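Hypothetical protein PA1234 (Pseudomonas aeruginosa, PDB 1Z6N) is of unknown function but belongs to the thioredoxin family, carries a bound magnesium ion and may take part in thiol-disulfide chemistry. Local coordinates at residues Glu12-Ala15 / Ala16-Gly19; Gln26-Val29 / Ala30-Arg33; Ala89-Ser92 / Lys93-Glu97. All coordinates share one frame; numbering follows the deposited sequence.

Contact 1 of 3, residues Glu12-Ala15 / Ala16-Gly19. With MG (magnesium ion), chain B.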
loop_
_atom_site.group_PDB
_atom_site.type_symbol
_atom_site.label_atom_id
_atom_site.label_comp_id
_atom_site.label_asym_id
_atom_site.label_seq_id
_atom_site.Cartn_x
_atom_site.Cartn_y
_atom_site.Cartn_z
ATOM N N GLU A 12 -0.608 -0.228 -12.911
ATOM C CA GLU A 12 0.222 -1.412 -13.135
ATOM C C GLU A 12 0.177 -2.385 -11.958
ATOM O O GLU A 12 -0.018 -1.970 -10.811
ATOM C CB GLU A 12 1.651 -0.984 -13.446
ATOM C CG GLU A 12 1.692 -0.111 -14.713
ATOM C CD GLU A 12 3.062 0.027 -15.360
ATOM O OE1 GLU A 12 3.628 1.150 -15.295
ATOM O OE2 GLU A 12 3.556 -0.957 -15.967
ATOM N N ASP A 13 0.339 -3.680 -12.239
ATOM C CA ASP A 13 0.468 -4.627 -11.142
ATOM C C ASP A 13 1.829 -4.443 -10.455
ATOM O O ASP A 13 2.723 -3.779 -10.984
ATOM C CB ASP A 13 0.178 -6.079 -11.566
ATOM C CG ASP A 13 1.125 -6.575 -12.644
ATOM O OD1 ASP A 13 2.359 -6.430 -12.483
ATOM O OD2 ASP A 13 0.641 -7.141 -13.660
ATOM N N PHE A 14 1.975 -5.010 -9.256
ATOM C CA PHE A 14 3.187 -4.788 -8.479
ATOM C C PHE A 14 4.439 -5.254 -9.196
ATOM O O PHE A 14 5.472 -4.561 -9.196
ATOM C CB PHE A 14 3.076 -5.436 -7.105
ATOM C CG PHE A 14 4.224 -5.116 -6.195
ATOM C CD1 PHE A 14 4.358 -3.826 -5.657
ATOM C CD2 PHE A 14 5.170 -6.083 -5.874
ATOM C CE1 PHE A 14 5.433 -3.524 -4.798
ATOM C CE2 PHE A 14 6.242 -5.789 -5.007
ATOM C CZ PHE A 14 6.360 -4.508 -4.479
ATOM N N ALA A 15 4.357 -6.418 -9.830
ATOM C CA ALA A 15 5.523 -6.953 -10.531
ATOM C C ALA A 15 5.989 -6.004 -11.649
ATOM O O ALA A 15 7.193 -5.805 -11.843
ATOM C CB ALA A 15 5.199 -8.321 -11.072
ATOM N N ALA A 16 5.046 -5.442 -12.397
ATOM C CA ALA A 16 5.399 -4.535 -13.478
ATOM C C ALA A 16 5.958 -3.231 -12.885
ATOM O O ALA A 16 6.953 -2.690 -13.381
ATOM C CB ALA A 16 4.171 -4.238 -14.324
ATOM N N PHE A 17 5.309 -2.717 -11.840
ATOM C CA PHE A 17 5.800 -1.517 -11.147
ATOM C C PHE A 17 7.255 -1.702 -10.699
ATOM O O PHE A 17 8.117 -0.859 -10.997
ATOM C CB PHE A 17 4.871 -1.285 -9.951
ATOM C CG PHE A 17 5.333 -0.228 -8.992
ATOM C CD1 PHE A 17 5.195 1.115 -9.301
ATOM C CD2 PHE A 17 5.857 -0.594 -7.757
ATOM C CE1 PHE A 17 5.595 2.104 -8.362
ATOM C CE2 PHE A 17 6.250 0.377 -6.840
ATOM C CZ PHE A 17 6.106 1.724 -7.151
ATOM N N VAL A 18 7.547 -2.813 -10.018
ATOM C CA VAL A 18 8.929 -3.060 -9.587
ATOM C C VAL A 18 9.864 -3.141 -10.789
ATOM O O VAL A 18 10.996 -2.644 -10.734
ATOM C CB VAL A 18 9.012 -4.324 -8.743
ATOM C CG1 VAL A 18 10.465 -4.716 -8.460
ATOM C CG2 VAL A 18 8.229 -4.094 -7.431
ATOM N N GLY A 19 9.376 -3.751 -11.862
ATOM C CA GLY A 19 10.192 -3.963 -13.058
ATOM C C GLY A 19 10.640 -2.703 -13.776
ATOM O O GLY A 19 11.564 -2.776 -14.601
HETATM MG MG MG B . 1.393 -8.301 -15.194
HETATM O O HOH W 1 3.318 -7.833 -14.597
HETATM O O HOH W 2 2.145 -9.503 -16.675
HETATM O O HOH W 3 1.220 -6.722 -16.314
HETATM O O HOH W 4 -0.570 -8.926 -15.631
HETATM O O HOH W 5 1.393 -9.969 -13.805
#

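Contact 2 of 3, residues Gln26-Val29 / Ala30-Arg33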
loop_
_atom_site.group_PDB
_atom_site.type_symbol
_atom_site.label_atom_id
_atom_site.label_comp_id
_atom_site.label_asym_id
_atom_site.label_seq_id
_atom_site.Cartn_x
_atom_site.Cartn_y
_atom_site.Cartn_z
ATOM N N GLN A 26 14.865 -1.890 -7.033
ATOM C CA GLN A 26 14.390 -3.272 -7.059
ATOM C C GLN A 26 14.994 -4.079 -5.914
ATOM O O GLN A 26 14.303 -4.875 -5.300
ATOM C CB GLN A 26 14.718 -3.951 -8.383
ATOM C CG GLN A 26 14.063 -3.295 -9.592
ATOM C CD GLN A 26 14.541 -3.919 -10.884
ATOM O OE1 GLN A 26 15.023 -5.061 -10.906
ATOM N NE2 GLN A 26 14.470 -3.165 -11.961
ATOM N N GLY A 27 16.278 -3.854 -5.646
ATOM C CA GLY A 27 16.979 -4.554 -4.564
ATOM C C GLY A 27 16.363 -4.216 -3.221
ATOM O O GLY A 27 16.144 -5.106 -2.384
ATOM N N ALA A 28 16.072 -2.928 -3.013
ATOM C CA ALA A 28 15.493 -2.472 -1.742
ATOM C C ALA A 28 14.148 -3.160 -1.510
ATOM O O ALA A 28 13.865 -3.669 -0.428
ATOM C CB ALA A 28 15.339 -0.945 -1.726
ATOM N N VAL A 29 13.310 -3.176 -2.546
ATOM C CA VAL A 29 12.024 -3.859 -2.466
ATOM C C VAL A 29 12.189 -5.354 -2.152
ATOM O O VAL A 29 11.500 -5.890 -1.286
ATOM C CB VAL A 29 11.195 -3.665 -3.757
ATOM C CG1 VAL A 29 10.030 -4.653 -3.798
ATOM C CG2 VAL A 29 10.735 -2.216 -3.843
ATOM N N ALA A 30 13.098 -6.025 -2.867
ATOM C CA ALA A 30 13.376 -7.450 -2.645
ATOM C C ALA A 30 13.748 -7.737 -1.201
ATOM O O ALA A 30 13.332 -8.755 -0.635
ATOM C CB ALA A 30 14.485 -7.922 -3.562
ATOM N N ARG A 31 14.552 -6.856 -0.614
ATOM C CA ARG A 31 15.030 -7.059 0.754
ATOM C C ARG A 31 13.955 -6.766 1.801
ATOM O O ARG A 31 13.870 -7.475 2.802
ATOM C CB ARG A 31 16.288 -6.243 1.017
ATOM C CG ARG A 31 17.495 -6.804 0.284
ATOM C CD ARG A 31 18.777 -6.078 0.642
ATOM N NE ARG A 31 18.686 -4.647 0.344
ATOM C CZ ARG A 31 19.036 -4.088 -0.811
ATOM N NH1 ARG A 31 19.486 -4.823 -1.822
ATOM N NH2 ARG A 31 18.922 -2.773 -0.952
ATOM N N PHE A 32 13.123 -5.745 1.585
ATOM C CA PHE A 32 12.002 -5.535 2.506
ATOM C C PHE A 32 11.069 -6.739 2.439
ATOM O O PHE A 32 10.570 -7.214 3.463
ATOM C CB PHE A 32 11.225 -4.233 2.213
ATOM C CG PHE A 32 11.991 -2.977 2.530
ATOM C CD1 PHE A 32 12.511 -2.760 3.820
ATOM C CD2 PHE A 32 12.187 -2.005 1.554
ATOM C CE1 PHE A 32 13.235 -1.588 4.099
ATOM C CE2 PHE A 32 12.901 -0.836 1.824
ATOM C CZ PHE A 32 13.425 -0.626 3.105
ATOM N N ARG A 33 10.840 -7.236 1.227
ATOM C CA ARG A 33 10.010 -8.410 1.010
ATOM C C ARG A 33 10.597 -9.626 1.726
ATOM O O ARG A 33 9.894 -10.327 2.456
ATOM C CB ARG A 33 9.843 -8.670 -0.487
ATOM C CG ARG A 33 8.955 -9.843 -0.840
ATOM C CD ARG A 33 9.086 -10.243 -2.325
ATOM N NE ARG A 33 8.830 -9.165 -3.291
ATOM C CZ ARG A 33 9.554 -8.982 -4.399
ATOM N NH1 ARG A 33 10.584 -9.780 -4.665
ATOM N NH2 ARG A 33 9.268 -7.990 -5.234
#

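Contact 3 of 3, residues Ala89-Ser92 / Lys93-Glu97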
loop_
_atom_site.group_PDB
_atom_site.type_symbol
_atom_site.label_atom_id
_atom_site.label_comp_id
_atom_site.label_asym_id
_atom_site.label_seq_id
_atom_site.Cartn_x
_atom_site.Cartn_y
_atom_site.Cartn_z
ATOM N N ALA A 89 -3.296 -2.042 -7.731
ATOM C CA ALA A 89 -2.894 -1.503 -9.039
ATOM C C ALA A 89 -2.302 -0.142 -8.761
ATOM O O ALA A 89 -2.832 0.612 -7.931
ATOM C CB ALA A 89 -4.076 -1.376 -9.958
ATOM N N ILE A 90 -1.219 0.192 -9.460
ATOM C CA ILE A 90 -0.425 1.381 -9.096
ATOM C C ILE A 90 -0.329 2.373 -10.256
ATOM O O ILE A 90 0.076 2.015 -11.365
ATOM C CB ILE A 90 0.999 0.945 -8.684
ATOM C CG1 ILE A 90 0.906 -0.026 -7.491
ATOM C CG2 ILE A 90 1.851 2.129 -8.264
ATOM C CD1 ILE A 90 2.103 -1.011 -7.381
ATOM N N ILE A 91 -0.760 3.604 -9.977
ATOM C CA ILE A 91 -0.628 4.744 -10.901
ATOM C C ILE A 91 0.440 5.690 -10.378
ATOM O O ILE A 91 0.939 5.522 -9.253
ATOM C CB ILE A 91 -1.952 5.513 -11.063
ATOM C CG1 ILE A 91 -2.410 6.099 -9.713
ATOM C CG2 ILE A 91 -3.006 4.614 -11.693
ATOM C CD1 ILE A 91 -3.644 7.039 -9.821
ATOM N N SER A 92 0.834 6.647 -11.219
ATOM C CA SER A 92 1.947 7.539 -10.860
ATOM C C SER A 92 1.535 8.623 -9.867
ATOM O O SER A 92 0.348 8.940 -9.704
ATOM C CB SER A 92 2.498 8.217 -12.097
ATOM O OG SER A 92 1.549 9.171 -12.555
ATOM N N LYS A 93 2.518 9.250 -9.219
ATOM C CA LYS A 93 2.256 10.415 -8.398
ATOM C C LYS A 93 1.615 11.522 -9.223
ATOM O O LYS A 93 0.649 12.164 -8.778
ATOM C CB LYS A 93 3.578 10.896 -7.797
ATOM C CG LYS A 93 3.414 12.124 -6.916
ATOM C CD LYS A 93 4.744 12.507 -6.260
ATOM C CE LYS A 93 4.666 13.944 -5.696
ATOM N NZ LYS A 93 5.977 14.434 -5.195
ATOM N N GLY A 94 2.139 11.740 -10.429
ATOM C CA GLY A 94 1.613 12.810 -11.288
ATOM C C GLY A 94 0.146 12.591 -11.615
ATOM O O GLY A 94 -0.651 13.545 -11.626
ATOM N N ARG A 95 -0.236 11.336 -11.867
ATOM C CA ARG A 95 -1.630 11.088 -12.178
ATOM C C ARG A 95 -2.523 11.361 -10.957
ATOM O O ARG A 95 -3.653 11.885 -11.106
ATOM C CB ARG A 95 -1.850 9.678 -12.690
ATOM C CG ARG A 95 -3.297 9.528 -13.206
ATOM C CD ARG A 95 -3.503 8.253 -13.971
ATOM N NE ARG A 95 -2.848 8.214 -15.275
ATOM C CZ ARG A 95 -3.337 8.719 -16.415
ATOM N NH1 ARG A 95 -4.488 9.376 -16.420
ATOM N NH2 ARG A 95 -2.667 8.513 -17.553
ATOM N N ALA A 96 -2.055 10.989 -9.764
ATOM C CA ALA A 96 -2.822 11.301 -8.561
ATOM C C ALA A 96 -2.925 12.823 -8.386
ATOM O O ALA A 96 -3.973 13.342 -7.965
ATOM C CB ALA A 96 -2.182 10.680 -7.357
ATOM N N GLU A 97 -1.857 13.554 -8.720
ATOM C CA GLU A 97 -1.926 15.025 -8.629
ATOM C C GLU A 97 -2.973 15.572 -9.585
ATOM O O GLU A 97 -3.741 16.484 -9.231
ATOM C CB GLU A 97 -0.565 15.658 -8.924
ATOM C CG GLU A 97 0.440 15.396 -7.825
ATOM C CD GLU A 97 1.869 15.768 -8.198
ATOM O OE1 GLU A 97 2.182 15.867 -9.404
ATOM O OE2 GLU A 97 2.679 15.954 -7.271
HETATM O O HOH W 6 -0.445 6.501 -14.056
#

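Contact 1 of 3, residues Glu12-Ala15 / Ala16-Gly19
Phe14 offers one face of its ring to Val18, whose CG2 sits 3.5 Å above the plane, displaced toward the rim. This is a CH-pi contact, with CG2 of Val18 3.7 Å from the centroid of the Phe14 ring. Phe17 approaches the same ring obliquely, its CD2 being 4.1 Å from CD1 of Phe14. CG of Phe14 stands opposite the backbone N (chi1 -173°), which carries the ring forward along the helix to Val18, one turn on. Around this cluster, Leu73 of helix 67-82 and Ile90 of strand 86-91 touch both phenylalanines, while Val29 of helix 23-39 packs on Phe14 and Val18.

The polar end of the turn belongs to Asp13, whose carboxylate divides its work. OD1 of Asp13 accepts from Ala16 N at 2.9 Å, a capping bond. OD2 of Asp13 binds the magnesium ion at 2.1 Å, and five waters complete an octahedral shell; one of them also donates to OD1. Two hydrogen bonds to OD1 and the metal bond to OD2 should thus limit the carboxylate's rotation. Main-chain bonds continue the turn, Phe17 N reaching Asp13 O at 2.9 Å. Glu12 grazes the CB of Ala16 with OE2, which bonds to His20. The whole illustrates an aspartate N-cap on a short amphipathic helix, with the capping residue also serving as the protein ligand of a largely hydrated magnesium ion.

Contact 2 of 3, residues Gln26-Val29 / Ala30-Arg33
Arg31 folds back over Gly27 so that the carbonyl O of Gly27 lies 3.3 Å from the plane of the Arg31 guanidinium, over its centre. A bend at chi3 (-58°) turns the end of the arginine back along the helix. With no side chain on Gly27, the group can settle close to the main chain, NH1 of Arg31 standing 3.5 Å from C of Gly27. The carbonyl meets a face here, while the same Gly27 O accepts its hydrogen bond from Arg31 N at 3.0 Å.

The Phe32 ring approaches the next carbonyl obliquely, its CD2 being 3.1 Å from Ala28 O, an atom that also accepts from Phe32 N. By comparison the side-chain packing beside it is slack, with CE2 of Phe32 4.3 Å from CB of Ala28. Arg33 crosses Val29 at an angle, its NH2 coming within 3.7 Å of Val29 CG1. The tight approaches are thus to the carbonyl oxygens of Gly27 and Ala28; Arg31 forms the exposed side although its guanidinium lies close on Gly27, while Val29 faces the protein interior.

The turn lies within the N-terminal two thirds of helix 23-39, which packs against helices 14-19 and 67-82. Val29 and Arg33 meet Phe14 of helix 14-19, and Gln26 and Val29 meet Val18 there; toward helix 67-82, Ala28 and Val29 touch Gln70, Phe32 touches Ile71 and Arg33 touches Arg81.

Contact 3 of 3, residues Ala89-Ser92 / Lys93-Glu97
Ser92 turns its hydroxyl toward the incoming Arg95 by setting OG between its own backbone N and carbonyl carbon (chi1 71°), from where OG accepts from Arg95 N at 2.9 Å. Arg95 swings its CG to the side remote from its own N (chi1 -171°), and a later bend at chi3 leaves NE of Arg95 facing a water that Ser92 N also reaches. This water accepts from NE of Arg95 at 3.2 Å, in the plane and at the edge of the guanidinium, and from Ser92 N at 3.1 Å. The main chain and the arginine are thus joined through solvent.

The carbonyl of Ser92 begins the regular helical bonding, accepting from Ala96 N at 3.2 Å. Loose apolar contact accompanies this: CD1 of Ile91 lies 4.2 Å from CG of Arg95. Lys93 N bonds instead to OE1 of Glu63, so a carboxylate joins the serine hydroxyl at the helix start.

Strand 89-91 and helix 93-97 meet at 77°, a sharp turn made within one residue. This is a serine N-cap at a strand-to-helix junction, where an outer strand of the thioredoxin-type sheet gives way to helix 93-99.

All three contacts are local and run in series along the chain, so no long loop is closed and none nests or crosses. Contact 1 comes first, running from just before the N-cap through helix 14-19; the chain then turns into helix 23-39, which holds contact 2. Later, after strand 56-61 and helix 67-82, it reaches contact 3 at the end of strand 86-91. Contact 1 is the meeting point: CZ of Phe14 lies 3.7 Å from CG1 of Val29 in contact 2, while Glu12 N lies 2.8 Å from Ile90 O in contact 3, a probable hydrogen bond. Contacts 2 and 3 do not touch. Residues 12-19 therefore link the outer strand to helix 23-39.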